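Local coordinates for protein Lys-gingipain W83 (Porphyromonas gingivalis, PDB 3KM5) that cleaves proteins after lysine as a secreted cysteine protease, here represented by its K2 cleaved adhesin domain, a type of domain that is haemolytic in vitro, at residues A46-V52 against L171-Q175; S12-P18 against W33-S37; M61-P65 against N162-L166. All coordinates share one frame; numbering follows the deposited sequence. Where two conformers were deposited one is given.

Contact 1 (46-52 against 171-175) is the buried one, and its chemistry is metal coordination backed by hydrogen bonds to two aspartates: backbone carbonyls and an aspartate close round a calcium ion. Contact 2 (12-18 against 33-37), partly buried, sets a turn on strand 34-37 with backbone bonds and one histidine nitrogen. The two touch, because strands 34-37 and 51-56 are neighbours in the same sheet, where Val52 N meets Leu36 O. Contact 3 (61-65 against 162-166) lies apart, about 23 Å from contact 1 and 20 Å from contact 2, centre to centre. It joins two loops with no strand pairing, and waters carry much of its polar chemistry at the surface.

Contact 1: residues A46-V52 against L171-Q175. With CA (calcium ion), chain D.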
loop_
_atom_site.group_PDB
_atom_site.type_symbol
_atom_site.label_atom_id
_atom_site.label_comp_id
_atom_site.label_asym_id
_atom_site.label_seq_id
_atom_site.Cartn_x
_atom_site.Cartn_y
_atom_site.Cartn_z
ATOM N N ALA A 46 6.829 -10.095 -4.862
ATOM C CA ALA A 46 6.872 -9.368 -3.584
ATOM C C ALA A 46 8.259 -8.868 -3.286
ATOM O O ALA A 46 9.248 -9.395 -3.817
ATOM C CB ALA A 46 6.410 -10.277 -2.456
ATOM N N HIS A 47 8.342 -7.892 -2.380
ATOM C CA HIS A 47 9.647 -7.416 -1.932
ATOM C C HIS A 47 10.311 -8.502 -1.083
ATOM O O HIS A 47 11.509 -8.776 -1.201
ATOM C CB HIS A 47 9.525 -6.167 -1.078
ATOM C CG HIS A 47 10.836 -5.640 -0.616
ATOM N ND1 HIS A 47 11.245 -5.675 0.695
ATOM C CD2 HIS A 47 11.848 -5.071 -1.315
ATOM C CE1 HIS A 47 12.467 -5.184 0.789
ATOM N NE2 HIS A 47 12.843 -4.779 -0.413
ATOM N N GLY A 48 9.510 -9.101 -0.205
ATOM C CA GLY A 48 9.943 -10.245 0.575
ATOM C C GLY A 48 8.893 -11.335 0.594
ATOM O O GLY A 48 7.710 -11.073 0.588
ATOM N N GLY A 49 9.303 -12.608 0.614
ATOM C CA GLY A 49 8.327 -13.690 0.581
ATOM C C GLY A 49 7.451 -13.678 -0.654
ATOM O O GLY A 49 7.940 -13.310 -1.729
ATOM N N SER A 50 6.188 -14.094 -0.501
ATOM C CA SER A 50 5.278 -14.147 -1.644
ATOM C C SER A 50 4.218 -13.060 -1.633
ATOM O O SER A 50 3.602 -12.788 -2.673
ATOM C CB SER A 50 4.595 -15.514 -1.763
ATOM O OG SER A 50 3.677 -15.743 -0.709
ATOM N N ASN A 51 4.007 -12.419 -0.484
ATOM C CA ASN A 51 2.846 -11.532 -0.317
ATOM C C ASN A 51 3.151 -10.037 -0.200
ATOM O O ASN A 51 4.134 -9.616 0.384
ATOM C CB ASN A 51 2.064 -11.954 0.927
ATOM C CG ASN A 51 1.342 -13.314 0.756
ATOM O OD1 ASN A 51 1.487 -13.963 -0.264
ATOM N ND2 ASN A 51 0.570 -13.704 1.729
ATOM N N VAL A 52 2.246 -9.257 -0.748
ATOM C CA VAL A 52 2.251 -7.783 -0.561
ATOM C C VAL A 52 0.852 -7.322 -0.186
ATOM O O VAL A 52 -0.069 -8.117 -0.166
ATOM C CB VAL A 52 2.673 -7.076 -1.876
ATOM C CG1 VAL A 52 4.048 -7.627 -2.347
ATOM C CG2 VAL A 52 1.580 -7.274 -2.928
ATOM N N LEU A 171 2.699 -2.299 -1.169
ATOM C CA LEU A 171 3.542 -2.091 0.001
ATOM C C LEU A 171 3.984 -3.426 0.526
ATOM O O LEU A 171 3.254 -4.402 0.428
ATOM C CB LEU A 171 2.837 -1.334 1.142
ATOM C CG LEU A 171 2.186 -0.025 0.758
ATOM C CD1 LEU A 171 1.263 0.487 1.858
ATOM C CD2 LEU A 171 3.247 1.028 0.473
ATOM N N ASP A 172 5.178 -3.453 1.098
ATOM C CA ASP A 172 5.656 -4.672 1.768
ATOM C C ASP A 172 6.695 -4.279 2.815
ATOM O O ASP A 172 7.259 -3.209 2.786
ATOM C CB ASP A 172 6.217 -5.611 0.703
ATOM C CG ASP A 172 6.305 -7.075 1.154
ATOM O OD1 ASP A 172 5.805 -7.403 2.242
ATOM O OD2 ASP A 172 6.804 -7.882 0.337
ATOM N N ASP A 173 6.911 -5.189 3.759
ATOM C CA ASP A 173 7.982 -5.078 4.734
ATOM C C ASP A 173 7.925 -3.743 5.477
ATOM O O ASP A 173 8.895 -2.963 5.556
ATOM C CB ASP A 173 9.361 -5.366 4.077
ATOM C CG ASP A 173 9.530 -6.828 3.737
ATOM O OD1 ASP A 173 8.948 -7.669 4.443
ATOM O OD2 ASP A 173 10.151 -7.159 2.699
ATOM N N ILE A 174 6.772 -3.508 6.080
ATOM C CA ILE A 174 6.514 -2.295 6.833
ATOM C C ILE A 174 6.990 -2.450 8.292
ATOM O O ILE A 174 6.356 -3.182 9.086
ATOM C CB ILE A 174 4.996 -1.927 6.837
ATOM C CG1 ILE A 174 4.442 -1.916 5.408
ATOM C CG2 ILE A 174 4.779 -0.627 7.593
ATOM C CD1 ILE A 174 2.937 -1.847 5.376
ATOM N N GLN A 175 8.099 -1.790 8.621
ATOM C CA GLN A 175 8.807 -1.979 9.889
ATOM C C GLN A 175 8.527 -0.805 10.788
ATOM O O GLN A 175 8.734 0.337 10.397
ATOM C CB GLN A 175 10.291 -2.077 9.639
ATOM C CG GLN A 175 11.104 -2.234 10.905
ATOM C CD GLN A 175 12.559 -2.192 10.651
ATOM O OE1 GLN A 175 13.227 -3.227 10.658
ATOM N NE2 GLN A 175 13.076 -0.993 10.406
HETATM CA CA CA D . 5.980 -9.847 1.849
HETATM O O HOH W 1 7.879 -9.725 3.248
#
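Ala46 begins a loop that wraps Asp172 and, with it, a calcium site between this loop and strand 168-177 of the jelly roll; its CB lies 3.7 Å from Asp172 OD2. His47 follows with a weak N-H bond to that same oxygen. Its ring reaches past Asp172 to the next residue, Asp173, with CG anti to the backbone N (chi1 -179°), and ND1 donates to Asp173 OD2 at 2.7 Å, meeting the carboxylate's anti lone pair almost in the ring plane. Tyr83 stacks on this ring. Gly48 N gives OD2 of Asp172 a second, nearly straight bond (3.0 Å, 173°), coming from above the carboxylate plane, while its carbonyl turns to the metal. Past the bend at Gly49 and Ser50, Asn51 starts strand 51-56, and its O binds calcium at 2.4 Å. Val52 then packs CB against Leu171 O, where the strand runs beside its antiparallel neighbour 168-177. Asp172 grips the ion with both oxygens, so OD2 serves the metal and the loop N-H groups together; Thr8 O and Glu10 OE2 complete the protein ligands. A water fills a further position, 2.4 Å from the calcium, and donates to Asp173 OD1 at 2.6 Å.

Contact 2: residues S12-P18 against W33-S37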
loop_
_atom_site.group_PDB
_atom_site.type_symbol
_atom_site.label_atom_id
_atom_site.label_comp_id
_atom_site.label_asym_id
_atom_site.label_seq_id
_atom_site.Cartn_x
_atom_site.Cartn_y
_atom_site.Cartn_z
ATOM N N SER A 12 -1.100 -13.103 5.761
ATOM C CA SER A 12 -2.375 -12.756 5.145
ATOM C C SER A 12 -2.607 -13.626 3.915
ATOM O O SER A 12 -1.725 -14.375 3.488
ATOM C CB SER A 12 -2.372 -11.286 4.712
ATOM O OG SER A 12 -2.361 -10.460 5.862
ATOM N N THR A 13 -3.805 -13.540 3.340
ATOM C CA THR A 13 -4.175 -14.400 2.200
ATOM C C THR A 13 -4.573 -13.592 0.960
ATOM O O THR A 13 -5.194 -12.529 1.071
ATOM C CB THR A 13 -5.324 -15.333 2.606
ATOM O OG1 THR A 13 -4.872 -16.235 3.634
ATOM C CG2 THR A 13 -5.841 -16.142 1.440
ATOM N N HIS A 14 -4.209 -14.102 -0.209
ATOM C CA HIS A 14 -4.549 -13.450 -1.488
ATOM C C HIS A 14 -6.040 -13.107 -1.576
ATOM O O HIS A 14 -6.893 -13.977 -1.331
ATOM C CB HIS A 14 -4.155 -14.365 -2.649
ATOM C CG HIS A 14 -4.447 -13.768 -3.973
ATOM N ND1 HIS A 14 -3.570 -12.919 -4.612
ATOM C CD2 HIS A 14 -5.547 -13.842 -4.759
ATOM C CE1 HIS A 14 -4.111 -12.513 -5.746
ATOM N NE2 HIS A 14 -5.312 -13.052 -5.859
ATOM N N GLY A 15 -6.357 -11.848 -1.897
ATOM C CA GLY A 15 -7.742 -11.410 -2.069
ATOM C C GLY A 15 -8.495 -10.962 -0.829
ATOM O O GLY A 15 -9.653 -10.539 -0.887
ATOM N N GLU A 16 -7.833 -11.040 0.317
ATOM C CA GLU A 16 -8.402 -10.565 1.572
ATOM C C GLU A 16 -7.710 -9.335 2.071
ATOM O O GLU A 16 -6.573 -9.063 1.672
ATOM C CB GLU A 16 -8.245 -11.627 2.656
ATOM C CG GLU A 16 -8.885 -12.938 2.317
ATOM C CD GLU A 16 -10.395 -12.879 2.111
ATOM O OE1 GLU A 16 -11.078 -12.009 2.694
ATOM O OE2 GLU A 16 -10.857 -13.711 1.326
ATOM N N ALA A 17 -8.385 -8.579 2.943
ATOM C CA ALA A 17 -7.762 -7.484 3.652
ATOM C C ALA A 17 -6.710 -8.118 4.542
ATOM O O ALA A 17 -6.872 -9.242 5.013
ATOM C CB ALA A 17 -8.784 -6.680 4.500
ATOM N N PRO A 18 -5.606 -7.412 4.772
ATOM C CA PRO A 18 -4.560 -7.985 5.576
ATOM C C PRO A 18 -4.995 -8.293 7.000
ATOM O O PRO A 18 -5.748 -7.545 7.621
ATOM C CB PRO A 18 -3.483 -6.893 5.607
ATOM C CG PRO A 18 -3.834 -5.987 4.590
ATOM C CD PRO A 18 -5.294 -6.025 4.388
ATOM N N TRP A 33 -7.728 -1.793 -0.301
ATOM C CA TRP A 33 -6.476 -2.502 -0.047
ATOM C C TRP A 33 -6.695 -4.004 0.127
ATOM O O TRP A 33 -7.541 -4.418 0.928
ATOM C CB TRP A 33 -5.826 -1.957 1.209
ATOM C CG TRP A 33 -5.245 -0.577 1.084
ATOM C CD1 TRP A 33 -5.834 0.575 1.475
ATOM C CD2 TRP A 33 -3.947 -0.207 0.586
ATOM N NE1 TRP A 33 -5.008 1.629 1.264
ATOM C CE2 TRP A 33 -3.840 1.195 0.689
ATOM C CE3 TRP A 33 -2.891 -0.917 0.019
ATOM C CZ2 TRP A 33 -2.668 1.877 0.338
ATOM C CZ3 TRP A 33 -1.748 -0.232 -0.363
ATOM C CH2 TRP A 33 -1.662 1.155 -0.224
ATOM N N LEU A 34 -5.932 -4.805 -0.614
ATOM C CA LEU A 34 -6.017 -6.263 -0.560
ATOM C C LEU A 34 -4.619 -6.856 -0.535
ATOM O O LEU A 34 -3.719 -6.370 -1.226
ATOM C CB LEU A 34 -6.710 -6.838 -1.805
ATOM C CG LEU A 34 -8.202 -6.568 -2.035
ATOM C CD1 LEU A 34 -8.570 -7.169 -3.381
ATOM C CD2 LEU A 34 -9.051 -7.178 -0.947
ATOM N N CYS A 35 -4.461 -7.964 0.173
ATOM C CA CYS A 35 -3.262 -8.767 0.079
ATOM C C CYS A 35 -3.250 -9.482 -1.263
ATOM O O CYS A 35 -4.285 -9.948 -1.719
ATOM C CB CYS A 35 -3.265 -9.796 1.197
ATOM S SG CYS A 35 -1.981 -11.095 1.093
ATOM N N LEU A 36 -2.094 -9.477 -1.921
ATOM C CA LEU A 36 -1.857 -10.249 -3.146
ATOM C C LEU A 36 -0.686 -11.196 -2.929
ATOM O O LEU A 36 0.287 -10.831 -2.254
ATOM C CB LEU A 36 -1.488 -9.355 -4.311
ATOM C CG LEU A 36 -2.454 -8.228 -4.653
ATOM C CD1 LEU A 36 -1.884 -7.405 -5.821
ATOM C CD2 LEU A 36 -3.891 -8.722 -4.917
ATOM N N SER A 37 -0.781 -12.405 -3.506
ATOM C CA SER A 37 0.319 -13.363 -3.497
ATOM C C SER A 37 0.889 -13.617 -4.888
ATOM O O SER A 37 0.133 -13.786 -5.857
ATOM C CB SER A 37 -0.153 -14.700 -2.947
ATOM O OG SER A 37 0.906 -15.642 -3.055
#
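A type II beta turn, Thr13 to Glu16, sits against strand 34-37 of the jelly roll and grips Cys35 from both ends of its backbone. Gly15 N donates to Cys35 O at 2.8 Å, and Cys35 N donates to Glu16 O at 2.8 Å, the second bond lying close to the carbonyl direction. The turn is closed on itself by Glu16 N and Thr13 O. Gly15 has the positive phi (86°) of the third position of a type II turn, a place commonly taken by glycine.

Further along the strand the partner changes from backbone to side chain. His14 extends CG away from its own N (chi1 -179°), which carries the ring over to Ser37, and ND1 accepts Ser37 N-H at 3.0 Å. The bond is straight and only 3° out of the ring plane, so the imidazole edge stands in for a strand carbonyl. With ND1 acting as acceptor, the ring is consistent with a proton on NE2. Its CE1 also touches Leu36 CD2.

Cys35 points toward the loop, and its SG packs 3.6 Å from Ser12 CB and lies beside Thr13 O. Ser12 OG itself is held by Ala19 N. At the other end Leu34 reaches back, its CD2 3.4 Å from Gly15 O, and two residues past the turn Pro18 packs on Val53 and Leu69.

Leu34 and Leu36 spend their backbone bonds on Ser54 and Val52 of strand 51-56, whereas Cys35 N and O, and Ser37 N, turn to the loop. The loop thus takes the place of a further strand along one side of 34-37: a glycine-bearing type II turn docked on the edge of an antiparallel sheet.

Contact 3: residues M61-P65 against N162-L166; sequences MALNP and NCSDL
Ser164 and Leu63 form the tight part of this contact between two loops that run nearly antiparallel, their end-to-end directions 159° apart. Leu63 O is approached by three groups of the other loop. Ser164 OG lies 2.9 Å from it, Ser164 CA makes a C-H...O contact at 3.2 Å, and Asp165 N adds a weak, long hydrogen bond of 3.4 Å. The hydroxyl gets there because OG stands opposite the residue's own N (chi1 177°) in the conformer described. Asn64 OD1 is a second neighbour of the hydroxyl, 3.1 Å from Ser164 OG.

Beyond Leu63 O, carbon atoms of Ala62 and Pro65 lean on oxygen atoms of the other loop. Ala62 CB sits against the carboxylate of Asp165, 3.4 Å from OD1, an oxygen that makes a salt bridge with Arg126. Pro65 CD rests on Cys163 O, and its CG makes an apolar touch with SG of the same cysteine.

The solvent side is looser and is joined by water. One water donates to Asn64 OD1 and also meets Ser164 OG; a second accepts from Asn64 ND2 and reaches the same hydroxyl weakly. Toward Asn162 the two segments make no direct hydrogen bond: a water donates to both Pro65 O and Cys163 O, at 2.7 Å each, and another links Pro65 O to Asn162 N.

The domain has no helices. The segment 61-65 leads from strand 51-56 of one sheet to strand 66-70 of the other, while 162-166 returns from strand 155-161 to strand 168-177, so the contact ties together two crossings between the jelly-roll sheets. The side chain of Pro65 lies about 5 Å from a calcium ion, just before strand 66-70 pairs with 155-161.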
loop_
_atom_site.group_PDB
_atom_site.type_symbol
_atom_site.label_atom_id
_atom_site.label_comp_id
_atom_site.label_asym_id
_atom_site.label_seq_id
_atom_site.Cartn_x
_atom_site.Cartn_y
_atom_site.Cartn_z
ATOM N N MET A 61 -10.539 -1.525 -15.080
ATOM C CA MET A 61 -11.192 -0.255 -15.370
ATOM C C MET A 61 -10.520 0.835 -14.537
ATOM O O MET A 61 -9.833 0.551 -13.556
ATOM C CB MET A 61 -12.705 -0.307 -15.096
ATOM C CG MET A 61 -13.137 -0.403 -13.623
ATOM S SD MET A 61 -14.902 -0.041 -13.408
ATOM C CE MET A 61 -15.092 0.055 -11.631
ATOM N N ALA A 62 -10.659 2.080 -14.977
ATOM C CA ALA A 62 -10.098 3.242 -14.286
ATOM C C ALA A 62 -10.832 3.502 -12.973
ATOM O O ALA A 62 -12.050 3.353 -12.918
ATOM C CB ALA A 62 -10.194 4.467 -15.172
ATOM N N LEU A 63 -10.080 3.899 -11.945
ATOM C CA LEU A 63 -10.592 4.147 -10.583
ATOM C C LEU A 63 -10.079 5.474 -10.051
ATOM O O LEU A 63 -9.049 5.973 -10.532
ATOM C CB LEU A 63 -10.151 3.031 -9.633
ATOM C CG LEU A 63 -10.524 1.627 -10.065
ATOM C CD1 LEU A 63 -9.837 0.526 -9.233
ATOM C CD2 LEU A 63 -12.038 1.446 -10.072
ATOM N N ASN A 64 -10.782 5.998 -9.051
ATOM C CA ASN A 64 -10.498 7.226 -8.330
ATOM C C ASN A 64 -10.430 6.900 -6.823
ATOM O O ASN A 64 -11.365 7.170 -6.049
ATOM C CB ASN A 64 -11.583 8.275 -8.595
ATOM C CG ASN A 64 -11.434 8.947 -9.943
ATOM O OD1 ASN A 64 -11.627 8.322 -10.996
ATOM N ND2 ASN A 64 -11.097 10.244 -9.916
ATOM N N PRO A 65 -9.338 6.232 -6.419
ATOM C CA PRO A 65 -9.331 5.734 -5.050
ATOM C C PRO A 65 -9.218 6.776 -3.947
ATOM O O PRO A 65 -8.679 7.866 -4.134
ATOM C CB PRO A 65 -8.061 4.864 -5.018
ATOM C CG PRO A 65 -7.181 5.468 -6.077
ATOM C CD PRO A 65 -8.146 5.781 -7.154
ATOM N N ASN A 162 -6.046 10.802 -4.400
ATOM C CA ASN A 162 -5.592 11.954 -5.197
ATOM C C ASN A 162 -4.891 11.527 -6.488
ATOM O O ASN A 162 -3.909 12.149 -6.897
ATOM C CB ASN A 162 -4.691 12.904 -4.371
ATOM C CG ASN A 162 -5.450 13.987 -3.672
ATOM O OD1 ASN A 162 -6.684 13.939 -3.535
ATOM N ND2 ASN A 162 -4.715 14.995 -3.212
ATOM N N CYS A 163 -5.415 10.484 -7.142
ATOM C CA CYS A 163 -4.866 9.971 -8.403
ATOM C C CYS A 163 -5.951 9.136 -9.087
ATOM O O CYS A 163 -6.926 8.729 -8.469
ATOM C CB CYS A 163 -3.586 9.144 -8.213
ATOM S SG CYS A 163 -3.791 7.657 -7.209
ATOM N N SER A 164 -5.776 8.913 -10.376
ATOM C CA SER A 164 -6.743 8.125 -11.146
ATOM C C SER A 164 -6.096 7.512 -12.382
ATOM O O SER A 164 -5.283 8.165 -13.054
ATOM C CB SER A 164 -7.935 8.998 -11.562
ATOM O OG SER A 164 -8.866 8.275 -12.366
ATOM N N ASP A 165 -6.470 6.269 -12.683
ATOM C CA ASP A 165 -6.157 5.645 -13.979
ATOM C C ASP A 165 -4.659 5.572 -14.231
ATOM O O ASP A 165 -4.172 5.825 -15.339
ATOM C CB ASP A 165 -6.868 6.420 -15.110
ATOM C CG ASP A 165 -7.061 5.603 -16.378
ATOM O OD1 ASP A 165 -7.009 4.358 -16.349
ATOM O OD2 ASP A 165 -7.311 6.235 -17.422
ATOM N N LEU A 166 -3.902 5.213 -13.195
ATOM C CA LEU A 166 -2.485 4.886 -13.370
ATOM C C LEU A 166 -2.442 3.357 -13.318
ATOM O O LEU A 166 -2.915 2.691 -14.253
ATOM C CB LEU A 166 -1.589 5.631 -12.355
ATOM C CG LEU A 166 -1.197 7.115 -12.637
ATOM C CD1 LEU A 166 -0.483 7.249 -13.987
ATOM C CD2 LEU A 166 -2.340 8.085 -12.605
HETATM O O HOH W 2 -10.850 7.164 -13.636
HETATM O O HOH W 3 -10.823 10.879 -12.948
HETATM O O HOH W 4 -8.440 9.496 -6.310
HETATM O O HOH W 5 -9.073 11.077 -3.703
#